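Long-range contacts in BIFUNCTIONAL PROTEIN Proline utilization A (PutA) (PDB 5UX5), which catalyses both oxidation steps from proline to glutamate, joining an FAD-dependent proline dehydrogenase and an NAD-dependent aldehyde dehydrogenase in one chain: residues M10-E18 and L331-R339; K210-L221 and E248-L258. All coordinates share one frame; numbering follows the deposited sequence.

Both contacts belong to the proline dehydrogenase half of the enzyme, where helices surround a barrel of parallel strands that holds the FAD. Interaction 1 lays the N-terminal segment 10-18 over the end of helix 323-337; interaction 2, nested within the long loop that this closes, joins helix 202-221 to the last turn of helix 239-251 and the chain that follows it toward strand 260-265. Their centres lie about 32 Å apart and their nearest atoms about 14 Å, so they do not touch, yet helix 271-287 has side-chain contacts with both. Neither meets the flavin cofactor directly: the side chain of Leu331 is about 10 Å from the FAD and that of Tyr217 about 13 Å.

Interaction 1 of 2, residues M10-E18 and L331-R339; sequences MSYINRDLE and LRMMDYILR
Tyr336 turns the edge of its ring, at CD2 and CE2, over one face of the Tyr12 ring. The pair is an offset edge-to-face stack, with ring centroids 5.3 Å apart and planes at 61°; Tyr12 CD2 and Tyr336 CE2 come within 3.6 Å. Tyr12 reaches this place because its CG lies between the backbone N and the carbonyl carbon (chi1 53°), swinging the ring against the helix. Further along, the amide of Asn14 gives an N-H to Asp335: Asn14 ND2 lies 3.2 Å from Asp335 OD1 on the syn side of the carboxylate, and the bond is nearly straight at 165°. Leu17 supplies the apolar part, its CD1 packing 4.1 Å from Leu331 CB, with Met334 CE slightly farther off; the same methyl also lies alongside the Asp335 carboxylate. Segment 10-18 thus spreads one aromatic, one amide and one aliphatic side chain along the last turns of helix 323-337, an outer helix of the proline dehydrogenase barrel that leads into strand 345-350. Asparagine suits its position because its two ends do different work: while ND2 serves Asp335, Asn14 OD1 accepts from Asp16 N at 2.8 Å, an Asx turn leading into helix 16-31. Past the helix end, the extended side chain of Arg339 reaches back, its NE donating to Asp335 O at 3.1 Å. The Asp335 carboxylate is shared more widely still, for OD2 forms a salt bridge with Arg451 and OD1 one with Arg367. These positive partners would be expected to favour its charged form. Arg451 also pairs with Glu18, and Arg367 with Asp16.

Interaction 2 of 2, residues K210-L221 and E248-L258; sequences KERLRPLYRLAL and ELLMEEEFLGL
Leu249 pushes its two methyls into different hollows of helix 202-221. CD2 rests on a face of the Tyr217 ring, 3.8 Å from its centroid and 22° off the normal, a CH-pi contact; Leu249 CD1 fills the dip between the aliphatic stems of Lys210 and Arg214, 3.8 Å from Arg214 CG. The branching is directed by CG standing opposite the backbone N (chi1 -160°), and a leucine suits a site that needs two separate bumps. The next projection is Phe255, whose flat ring enters among Arg214, Tyr217, Arg218 and Leu221. Its rim meets Arg214 CG, Tyr217 CB comes obliquely to within 3.5 Å of Phe255 CE1, and Tyr217 turns a ring edge toward the Phe255 face, planes at 63°. Beyond it Leu258 fits between Tyr217, Ala220 and Leu221: Leu258 CD1 meets the short CB of Ala220, while Leu258 CD2 lies at the edge of the tyrosine ring, 3.8 Å from Tyr217 CD2.

Alongside the apolar seam runs a row of ion pairs; the stems of Lys210, Arg214 and Arg218 pack against Leu249 and Phe255, and their charged ends pair with glutamates. Arg214 grips Glu252 side-on, Arg214 NE to Glu252 OE1 at 3.2 Å and NH2 to OE2 at 3.3 Å, both oxygens close to the guanidinium plane. Lys210 pairs with Glu248, and Arg218 NE with Glu254. Leu249 sits near the end of helix 239-251, Phe255 and Leu258 in a type I turn before strand 260-265. Ile229 and Leu231 of strand 228-232 lie against Tyr217; helix 164-178 packs on Pro215 and Leu216, and helix 271-287 on Met251 and Leu256.

Interaction 1 of 2, residues M10-E18 and L331-R339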
loop_
_atom_site.group_PDB
_atom_site.type_symbol
_atom_site.label_atom_id
_atom_site.label_comp_id
_atom_site.label_asym_id
_atom_site.label_seq_id
_atom_site.Cartn_x
_atom_site.Cartn_y
_atom_site.Cartn_z
ATOM N N MET A 10 -11.775 -33.970 22.080
ATOM C CA MET A 10 -10.430 -33.544 22.425
ATOM C C MET A 10 -10.152 -33.884 23.877
ATOM O O MET A 10 -10.805 -33.352 24.775
ATOM C CB MET A 10 -10.257 -32.047 22.169
ATOM C CG MET A 10 -10.483 -31.651 20.717
ATOM S SD MET A 10 -9.736 -32.822 19.558
ATOM C CE MET A 10 -8.106 -32.107 19.318
ATOM N N SER A 11 -9.170 -34.758 24.091
ATOM C CA SER A 11 -8.742 -35.224 25.405
ATOM C C SER A 11 -8.001 -34.162 26.221
ATOM O O SER A 11 -7.731 -34.388 27.410
ATOM C CB SER A 11 -7.847 -36.446 25.222
ATOM O OG SER A 11 -6.590 -36.055 24.675
ATOM N N TYR A 12 -7.666 -33.012 25.635
ATOM C CA TYR A 12 -7.075 -31.961 26.447
ATOM C C TYR A 12 -8.119 -31.199 27.278
ATOM O O TYR A 12 -7.753 -30.575 28.278
ATOM C CB TYR A 12 -6.267 -30.985 25.566
ATOM C CG TYR A 12 -6.981 -30.362 24.367
ATOM C CD1 TYR A 12 -7.855 -29.288 24.535
ATOM C CD2 TYR A 12 -6.741 -30.800 23.065
ATOM C CE1 TYR A 12 -8.504 -28.687 23.444
ATOM C CE2 TYR A 12 -7.387 -30.196 21.955
ATOM C CZ TYR A 12 -8.272 -29.140 22.154
ATOM O OH TYR A 12 -8.934 -28.541 21.078
ATOM N N ILE A 13 -9.409 -31.238 26.913
ATOM C CA ILE A 13 -10.419 -30.521 27.688
ATOM C C ILE A 13 -10.644 -31.201 29.034
ATOM O O ILE A 13 -10.594 -32.430 29.148
ATOM C CB ILE A 13 -11.736 -30.419 26.906
ATOM C CG1 ILE A 13 -11.495 -29.857 25.518
ATOM C CG2 ILE A 13 -12.719 -29.523 27.632
ATOM C CD1 ILE A 13 -12.801 -29.593 24.793
ATOM N N ASN A 14 -10.867 -30.395 30.068
ATOM C CA ASN A 14 -11.080 -30.875 31.431
ATOM C C ASN A 14 -11.673 -29.730 32.239
ATOM O O ASN A 14 -11.828 -28.608 31.740
ATOM C CB ASN A 14 -9.778 -31.318 32.066
ATOM C CG ASN A 14 -8.828 -30.174 32.171
ATOM O OD1 ASN A 14 -8.824 -29.443 33.161
ATOM N ND2 ASN A 14 -8.095 -29.933 31.101
ATOM N N ARG A 15 -11.898 -29.982 33.530
ATOM C CA ARG A 15 -12.560 -29.001 34.386
ATOM C C ARG A 15 -11.675 -28.495 35.528
ATOM O O ARG A 15 -12.197 -28.010 36.534
ATOM C CB ARG A 15 -13.870 -29.575 34.937
ATOM C CG ARG A 15 -14.822 -30.087 33.877
ATOM C CD ARG A 15 -16.216 -29.476 33.965
ATOM N NE ARG A 15 -16.673 -29.270 35.338
ATOM C CZ ARG A 15 -17.494 -28.286 35.708
ATOM N NH1 ARG A 15 -17.949 -27.400 34.799
ATOM N NH2 ARG A 15 -17.850 -28.176 36.989
ATOM N N ASP A 16 -10.347 -28.587 35.412
ATOM C CA ASP A 16 -9.497 -28.116 36.504
ATOM C C ASP A 16 -9.709 -26.625 36.761
ATOM O O ASP A 16 -9.882 -26.203 37.908
ATOM C CB ASP A 16 -8.030 -28.437 36.212
ATOM C CG ASP A 16 -7.755 -29.925 36.244
ATOM O OD1 ASP A 16 -8.446 -30.635 37.007
ATOM O OD2 ASP A 16 -6.868 -30.395 35.501
ATOM N N LEU A 17 -9.710 -25.810 35.704
ATOM C CA LEU A 17 -9.953 -24.376 35.871
ATOM C C LEU A 17 -11.304 -24.101 36.542
ATOM O O LEU A 17 -11.400 -23.238 37.424
ATOM C CB LEU A 17 -9.870 -23.669 34.511
ATOM C CG LEU A 17 -8.497 -23.149 34.119
ATOM C CD1 LEU A 17 -8.586 -22.379 32.840
ATOM C CD2 LEU A 17 -8.001 -22.232 35.208
ATOM N N GLU A 18 -12.369 -24.790 36.119
ATOM C CA GLU A 18 -13.656 -24.621 36.798
ATOM C C GLU A 18 -13.560 -24.927 38.290
ATOM O O GLU A 18 -14.152 -24.217 39.111
ATOM C CB GLU A 18 -14.745 -25.478 36.142
ATOM C CG GLU A 18 -15.383 -24.792 34.925
ATOM C CD GLU A 18 -14.799 -25.204 33.598
ATOM O OE1 GLU A 18 -15.356 -24.778 32.567
ATOM O OE2 GLU A 18 -13.764 -25.900 33.577
ATOM N N LEU A 331 -6.271 -18.466 28.549
ATOM C CA LEU A 331 -6.521 -19.560 29.479
ATOM C C LEU A 331 -6.515 -20.908 28.772
ATOM O O LEU A 331 -6.080 -21.905 29.354
ATOM C CB LEU A 331 -7.842 -19.343 30.208
ATOM C CG LEU A 331 -7.961 -18.118 31.113
ATOM C CD1 LEU A 331 -9.412 -17.882 31.424
ATOM C CD2 LEU A 331 -7.276 -18.374 32.405
ATOM N N ARG A 332 -7.011 -20.977 27.530
ATOM C CA ARG A 332 -6.991 -22.262 26.826
ATOM C C ARG A 332 -5.564 -22.727 26.560
ATOM O O ARG A 332 -5.241 -23.907 26.751
ATOM C CB ARG A 332 -7.771 -22.199 25.516
ATOM C CG ARG A 332 -7.725 -23.515 24.730
ATOM C CD ARG A 332 -8.612 -23.506 23.476
ATOM N NE ARG A 332 -8.284 -22.374 22.608
ATOM C CZ ARG A 332 -8.811 -22.134 21.405
ATOM N NH1 ARG A 332 -9.713 -22.943 20.886
ATOM N NH2 ARG A 332 -8.437 -21.064 20.719
ATOM N N MET A 333 -4.692 -21.821 26.124
ATOM C CA MET A 333 -3.335 -22.245 25.816
ATOM C C MET A 333 -2.580 -22.647 27.073
ATOM O O MET A 333 -1.831 -23.630 27.070
ATOM C CB MET A 333 -2.595 -21.155 25.050
ATOM C CG MET A 333 -3.247 -20.836 23.720
ATOM S SD MET A 333 -2.120 -20.081 22.532
ATOM C CE MET A 333 -1.640 -18.633 23.417
ATOM N N MET A 334 -2.775 -21.903 28.155
ATOM C CA MET A 334 -2.212 -22.268 29.448
ATOM C C MET A 334 -2.682 -23.658 29.869
ATOM O O MET A 334 -1.875 -24.540 30.200
ATOM C CB MET A 334 -2.645 -21.211 30.451
ATOM C CG MET A 334 -2.153 -21.308 31.816
ATOM S SD MET A 334 -2.983 -19.938 32.617
ATOM C CE MET A 334 -4.630 -20.561 32.580
ATOM N N ASP A 335 -3.995 -23.868 29.817
ATOM C CA ASP A 335 -4.617 -25.130 30.181
ATOM C C ASP A 335 -3.984 -26.307 29.451
ATOM O O ASP A 335 -3.723 -27.359 30.045
ATOM C CB ASP A 335 -6.099 -25.019 29.819
ATOM C CG ASP A 335 -6.980 -25.952 30.594
ATOM O OD1 ASP A 335 -6.655 -27.158 30.707
ATOM O OD2 ASP A 335 -8.028 -25.452 31.059
ATOM N N TYR A 336 -3.756 -26.153 28.152
ATOM C CA TYR A 336 -3.305 -27.261 27.323
ATOM C C TYR A 336 -1.867 -27.650 27.654
ATOM O O TYR A 336 -1.521 -28.841 27.669
ATOM C CB TYR A 336 -3.441 -26.859 25.854
ATOM C CG TYR A 336 -2.918 -27.838 24.810
ATOM C CD1 TYR A 336 -1.560 -27.942 24.521
ATOM C CD2 TYR A 336 -3.802 -28.594 24.047
ATOM C CE1 TYR A 336 -1.099 -28.822 23.551
ATOM C CE2 TYR A 336 -3.355 -29.466 23.069
ATOM C CZ TYR A 336 -2.000 -29.583 22.825
ATOM O OH TYR A 336 -1.572 -30.459 21.845
ATOM N N ILE A 337 -1.017 -26.659 27.925
ATOM C CA ILE A 337 0.422 -26.864 27.861
ATOM C C ILE A 337 0.970 -27.217 29.241
ATOM O O ILE A 337 1.991 -27.909 29.350
ATOM C CB ILE A 337 1.108 -25.614 27.258
ATOM C CG1 ILE A 337 2.447 -25.965 26.616
ATOM C CG2 ILE A 337 1.280 -24.527 28.283
ATOM C CD1 ILE A 337 2.298 -26.926 25.489
ATOM N N LEU A 338 0.299 -26.758 30.304
ATOM C CA LEU A 338 0.719 -27.038 31.681
ATOM C C LEU A 338 0.182 -28.389 32.171
ATOM O O LEU A 338 -0.637 -28.484 33.088
ATOM C CB LEU A 338 0.289 -25.913 32.609
ATOM C CG LEU A 338 1.232 -24.730 32.642
ATOM C CD1 LEU A 338 0.715 -23.739 33.649
ATOM C CD2 LEU A 338 2.648 -25.191 32.987
ATOM N N ARG A 339 0.732 -29.451 31.587
ATOM C CA ARG A 339 0.411 -30.838 31.879
ATOM C C ARG A 339 1.702 -31.629 31.937
ATOM O O ARG A 339 2.723 -31.207 31.381
ATOM C CB ARG A 339 -0.463 -31.481 30.802
ATOM C CG ARG A 339 -1.568 -30.650 30.432
ATOM C CD ARG A 339 -2.569 -31.370 29.590
ATOM N NE ARG A 339 -3.682 -30.449 29.529
ATOM C CZ ARG A 339 -4.931 -30.788 29.339
ATOM N NH1 ARG A 339 -5.259 -32.057 29.177
ATOM N NH2 ARG A 339 -5.844 -29.838 29.314
#

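Interaction 2 of 2, residues K210-L221 and E248-L258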
loop_
_atom_site.group_PDB
_atom_site.type_symbol
_atom_site.label_atom_id
_atom_site.label_comp_id
_atom_site.label_asym_id
_atom_site.label_seq_id
_atom_site.Cartn_x
_atom_site.Cartn_y
_atom_site.Cartn_z
ATOM N N LYS A 210 18.708 -18.298 9.679
ATOM C CA LYS A 210 19.557 -19.308 10.273
ATOM C C LYS A 210 21.022 -18.990 10.029
ATOM O O LYS A 210 21.850 -19.129 10.934
ATOM C CB LYS A 210 19.192 -20.683 9.720
ATOM C CG LYS A 210 17.873 -21.215 10.262
ATOM C CD LYS A 210 17.650 -22.645 9.843
ATOM C CE LYS A 210 17.810 -22.817 8.346
ATOM N NZ LYS A 210 17.448 -24.200 7.893
ATOM N N GLU A 211 21.359 -18.576 8.806
ATOM C CA GLU A 211 22.734 -18.213 8.496
ATOM C C GLU A 211 23.222 -17.079 9.390
ATOM O O GLU A 211 24.389 -17.055 9.807
ATOM C CB GLU A 211 22.834 -17.833 7.021
ATOM C CG GLU A 211 24.175 -17.314 6.590
ATOM C CD GLU A 211 24.126 -16.736 5.198
ATOM O OE1 GLU A 211 23.295 -17.203 4.384
ATOM O OE2 GLU A 211 24.910 -15.802 4.924
ATOM N N ARG A 212 22.341 -16.148 9.723
ATOM C CA ARG A 212 22.748 -15.003 10.526
ATOM C C ARG A 212 22.693 -15.257 12.025
ATOM O O ARG A 212 23.478 -14.649 12.765
ATOM C CB ARG A 212 21.880 -13.790 10.183
ATOM C CG ARG A 212 22.191 -13.208 8.830
ATOM C CD ARG A 212 21.347 -11.995 8.612
ATOM N NE ARG A 212 21.691 -11.290 7.391
ATOM C CZ ARG A 212 21.014 -10.240 6.943
ATOM N NH1 ARG A 212 19.969 -9.816 7.627
ATOM N NH2 ARG A 212 21.382 -9.609 5.828
ATOM N N LEU A 213 21.794 -16.134 12.497
ATOM C CA LEU A 213 21.599 -16.302 13.932
ATOM C C LEU A 213 22.477 -17.386 14.560
ATOM O O LEU A 213 22.658 -17.371 15.783
ATOM C CB LEU A 213 20.129 -16.590 14.240
ATOM C CG LEU A 213 19.226 -15.361 14.324
ATOM C CD1 LEU A 213 17.791 -15.812 14.387
ATOM C CD2 LEU A 213 19.586 -14.564 15.557
ATOM N N ARG A 214 23.050 -18.299 13.767
ATOM C CA ARG A 214 23.897 -19.350 14.335
ATOM C C ARG A 214 25.058 -18.815 15.174
ATOM O O ARG A 214 25.284 -19.355 16.267
ATOM C CB ARG A 214 24.414 -20.268 13.215
ATOM C CG ARG A 214 23.388 -21.228 12.650
ATOM C CD ARG A 214 23.977 -22.084 11.549
ATOM N NE ARG A 214 22.951 -22.809 10.816
ATOM C CZ ARG A 214 22.605 -22.521 9.564
ATOM N NH1 ARG A 214 23.231 -21.547 8.921
ATOM N NH2 ARG A 214 21.637 -23.196 8.953
ATOM N N PRO A 215 25.796 -17.776 14.776
ATOM C CA PRO A 215 26.815 -17.247 15.702
ATOM C C PRO A 215 26.236 -16.852 17.043
ATOM O O PRO A 215 26.908 -17.015 18.067
ATOM C CB PRO A 215 27.396 -16.032 14.965
ATOM C CG PRO A 215 26.911 -16.117 13.572
ATOM C CD PRO A 215 25.923 -17.217 13.417
ATOM N N LEU A 216 25.004 -16.331 17.067
ATOM C CA LEU A 216 24.392 -15.927 18.332
ATOM C C LEU A 216 24.070 -17.129 19.219
ATOM O O LEU A 216 24.251 -17.072 20.441
ATOM C CB LEU A 216 23.121 -15.130 18.072
ATOM C CG LEU A 216 22.395 -14.837 19.381
ATOM C CD1 LEU A 216 23.130 -13.734 20.131
ATOM C CD2 LEU A 216 20.933 -14.521 19.182
ATOM N N TYR A 217 23.556 -18.211 18.632
ATOM C CA TYR A 217 23.211 -19.385 19.425
ATOM C C TYR A 217 24.456 -20.141 19.874
ATOM O O TYR A 217 24.468 -20.722 20.958
ATOM C CB TYR A 217 22.276 -20.292 18.625
ATOM C CG TYR A 217 20.846 -19.790 18.526
ATOM C CD1 TYR A 217 20.486 -18.810 17.595
ATOM C CD2 TYR A 217 19.852 -20.302 19.353
ATOM C CE1 TYR A 217 19.191 -18.351 17.500
ATOM C CE2 TYR A 217 18.561 -19.854 19.265
ATOM C CZ TYR A 217 18.229 -18.876 18.333
ATOM O OH TYR A 217 16.930 -18.427 18.249
ATOM N N ARG A 218 25.516 -20.114 19.074
ATOM C CA ARG A 218 26.781 -20.689 19.502
ATOM C C ARG A 218 27.275 -20.010 20.760
ATOM O O ARG A 218 27.887 -20.660 21.625
ATOM C CB ARG A 218 27.809 -20.538 18.394
ATOM C CG ARG A 218 27.612 -21.523 17.322
ATOM C CD ARG A 218 28.511 -21.261 16.201
ATOM N NE ARG A 218 28.013 -21.983 15.053
ATOM C CZ ARG A 218 28.208 -21.580 13.814
ATOM N NH1 ARG A 218 28.902 -20.468 13.610
ATOM N NH2 ARG A 218 27.709 -22.272 12.792
ATOM N N LEU A 219 27.088 -18.682 20.843
ATOM C CA LEU A 219 27.520 -17.965 22.037
ATOM C C LEU A 219 26.816 -18.466 23.285
ATOM O O LEU A 219 27.421 -18.491 24.365
ATOM C CB LEU A 219 27.288 -16.469 21.894
ATOM C CG LEU A 219 28.176 -15.687 20.932
ATOM C CD1 LEU A 219 27.852 -14.237 21.147
ATOM C CD2 LEU A 219 29.659 -15.930 21.148
ATOM N N ALA A 220 25.573 -18.935 23.144
ATOM C CA ALA A 220 24.854 -19.527 24.265
ATOM C C ALA A 220 25.321 -20.945 24.578
ATOM O O ALA A 220 25.068 -21.430 25.683
ATOM C CB ALA A 220 23.351 -19.539 23.987
ATOM N N LEU A 221 25.964 -21.628 23.624
ATOM C CA LEU A 221 26.562 -22.933 23.883
ATOM C C LEU A 221 27.942 -22.837 24.526
ATOM O O LEU A 221 28.405 -23.827 25.095
ATOM C CB LEU A 221 26.695 -23.739 22.588
ATOM C CG LEU A 221 25.499 -24.195 21.761
ATOM C CD1 LEU A 221 25.983 -24.867 20.480
ATOM C CD2 LEU A 221 24.614 -25.140 22.561
ATOM N N GLU A 248 13.683 -25.571 12.796
ATOM C CA GLU A 248 14.806 -26.054 12.016
ATOM C C GLU A 248 16.119 -25.863 12.785
ATOM O O GLU A 248 16.910 -26.806 12.932
ATOM C CB GLU A 248 14.826 -25.342 10.667
ATOM C CG GLU A 248 13.734 -25.806 9.732
ATOM C CD GLU A 248 13.880 -25.208 8.347
ATOM O OE1 GLU A 248 12.947 -25.361 7.510
ATOM O OE2 GLU A 248 14.938 -24.573 8.110
ATOM N N LEU A 249 16.317 -24.680 13.375
ATOM C CA LEU A 249 17.596 -24.380 14.004
ATOM C C LEU A 249 17.849 -25.283 15.198
ATOM O O LEU A 249 18.961 -25.799 15.370
ATOM C CB LEU A 249 17.641 -22.919 14.426
ATOM C CG LEU A 249 19.022 -22.326 14.662
ATOM C CD1 LEU A 249 19.837 -22.440 13.399
ATOM C CD2 LEU A 249 18.878 -20.864 15.061
ATOM N N LEU A 250 16.820 -25.527 15.998
ATOM C CA LEU A 250 16.988 -26.289 17.222
ATOM C C LEU A 250 17.110 -27.797 16.993
ATOM O O LEU A 250 17.328 -28.530 17.965
ATOM C CB LEU A 250 15.824 -25.994 18.175
ATOM C CG LEU A 250 15.842 -24.609 18.816
ATOM C CD1 LEU A 250 14.825 -24.511 19.945
ATOM C CD2 LEU A 250 17.247 -24.304 19.328
ATOM N N MET A 251 16.949 -28.289 15.761
ATOM C CA MET A 251 17.166 -29.703 15.476
ATOM C C MET A 251 18.532 -29.966 14.850
ATOM O O MET A 251 18.924 -31.126 14.726
ATOM C CB MET A 251 16.068 -30.257 14.545
ATOM C CG MET A 251 14.686 -30.340 15.180
ATOM S SD MET A 251 14.647 -31.267 16.722
ATOM C CE MET A 251 15.020 -32.922 16.153
ATOM N N GLU A 252 19.268 -28.925 14.474
ATOM C CA GLU A 252 20.618 -29.102 13.961
ATOM C C GLU A 252 21.496 -29.751 15.022
ATOM O O GLU A 252 21.338 -29.489 16.216
ATOM C CB GLU A 252 21.186 -27.753 13.534
ATOM C CG GLU A 252 20.508 -27.226 12.333
ATOM C CD GLU A 252 20.963 -25.837 11.945
ATOM O OE1 GLU A 252 22.023 -25.375 12.435
ATOM O OE2 GLU A 252 20.233 -25.204 11.146
ATOM N N GLU A 253 22.401 -30.636 14.588
ATOM C CA GLU A 253 23.209 -31.388 15.550
ATOM C C GLU A 253 23.876 -30.459 16.550
ATOM O O GLU A 253 23.842 -30.693 17.761
ATOM C CB GLU A 253 24.261 -32.205 14.806
ATOM C CG GLU A 253 24.741 -33.452 15.479
ATOM C CD GLU A 253 26.017 -33.930 14.811
ATOM O OE1 GLU A 253 26.600 -34.958 15.235
ATOM O OE2 GLU A 253 26.438 -33.249 13.849
ATOM N N GLU A 254 24.379 -29.341 16.060
ATOM C CA GLU A 254 25.099 -28.395 16.893
ATOM C C GLU A 254 24.240 -27.903 18.055
ATOM O O GLU A 254 24.730 -27.754 19.178
ATOM C CB GLU A 254 25.543 -27.245 15.992
ATOM C CG GLU A 254 26.301 -26.141 16.617
ATOM C CD GLU A 254 26.625 -25.068 15.591
ATOM O OE1 GLU A 254 25.949 -25.010 14.526
ATOM O OE2 GLU A 254 27.602 -24.320 15.826
ATOM N N PHE A 255 22.948 -27.675 17.819
ATOM C CA PHE A 255 22.093 -27.007 18.790
ATOM C C PHE A 255 21.098 -27.936 19.452
ATOM O O PHE A 255 20.193 -27.461 20.140
ATOM C CB PHE A 255 21.349 -25.849 18.130
ATOM C CG PHE A 255 22.251 -24.836 17.491
ATOM C CD1 PHE A 255 23.143 -24.098 18.259
ATOM C CD2 PHE A 255 22.204 -24.616 16.121
ATOM C CE1 PHE A 255 23.990 -23.162 17.666
ATOM C CE2 PHE A 255 23.033 -23.669 15.518
ATOM C CZ PHE A 255 23.931 -22.945 16.296
ATOM N N LEU A 256 21.260 -29.246 19.296
ATOM C CA LEU A 256 20.215 -30.161 19.734
ATOM C C LEU A 256 19.990 -30.093 21.241
ATOM O O LEU A 256 18.869 -30.321 21.707
ATOM C CB LEU A 256 20.568 -31.590 19.329
ATOM C CG LEU A 256 19.348 -32.530 19.401
ATOM C CD1 LEU A 256 18.123 -31.949 18.644
ATOM C CD2 LEU A 256 19.637 -33.977 18.998
ATOM N N GLY A 257 21.015 -29.732 22.015
ATOM C CA GLY A 257 20.842 -29.700 23.458
ATOM C C GLY A 257 20.681 -28.331 24.090
ATOM O O GLY A 257 20.822 -28.201 25.309
ATOM N N LEU A 258 20.317 -27.319 23.296
ATOM C CA LEU A 258 20.186 -25.951 23.774
ATOM C C LEU A 258 18.721 -25.638 24.056
ATOM O O LEU A 258 17.871 -25.728 23.161
ATOM C CB LEU A 258 20.737 -24.961 22.752
ATOM C CG LEU A 258 20.678 -23.482 23.142
ATOM C CD1 LEU A 258 21.444 -23.251 24.435
ATOM C CD2 LEU A 258 21.216 -22.608 22.008
#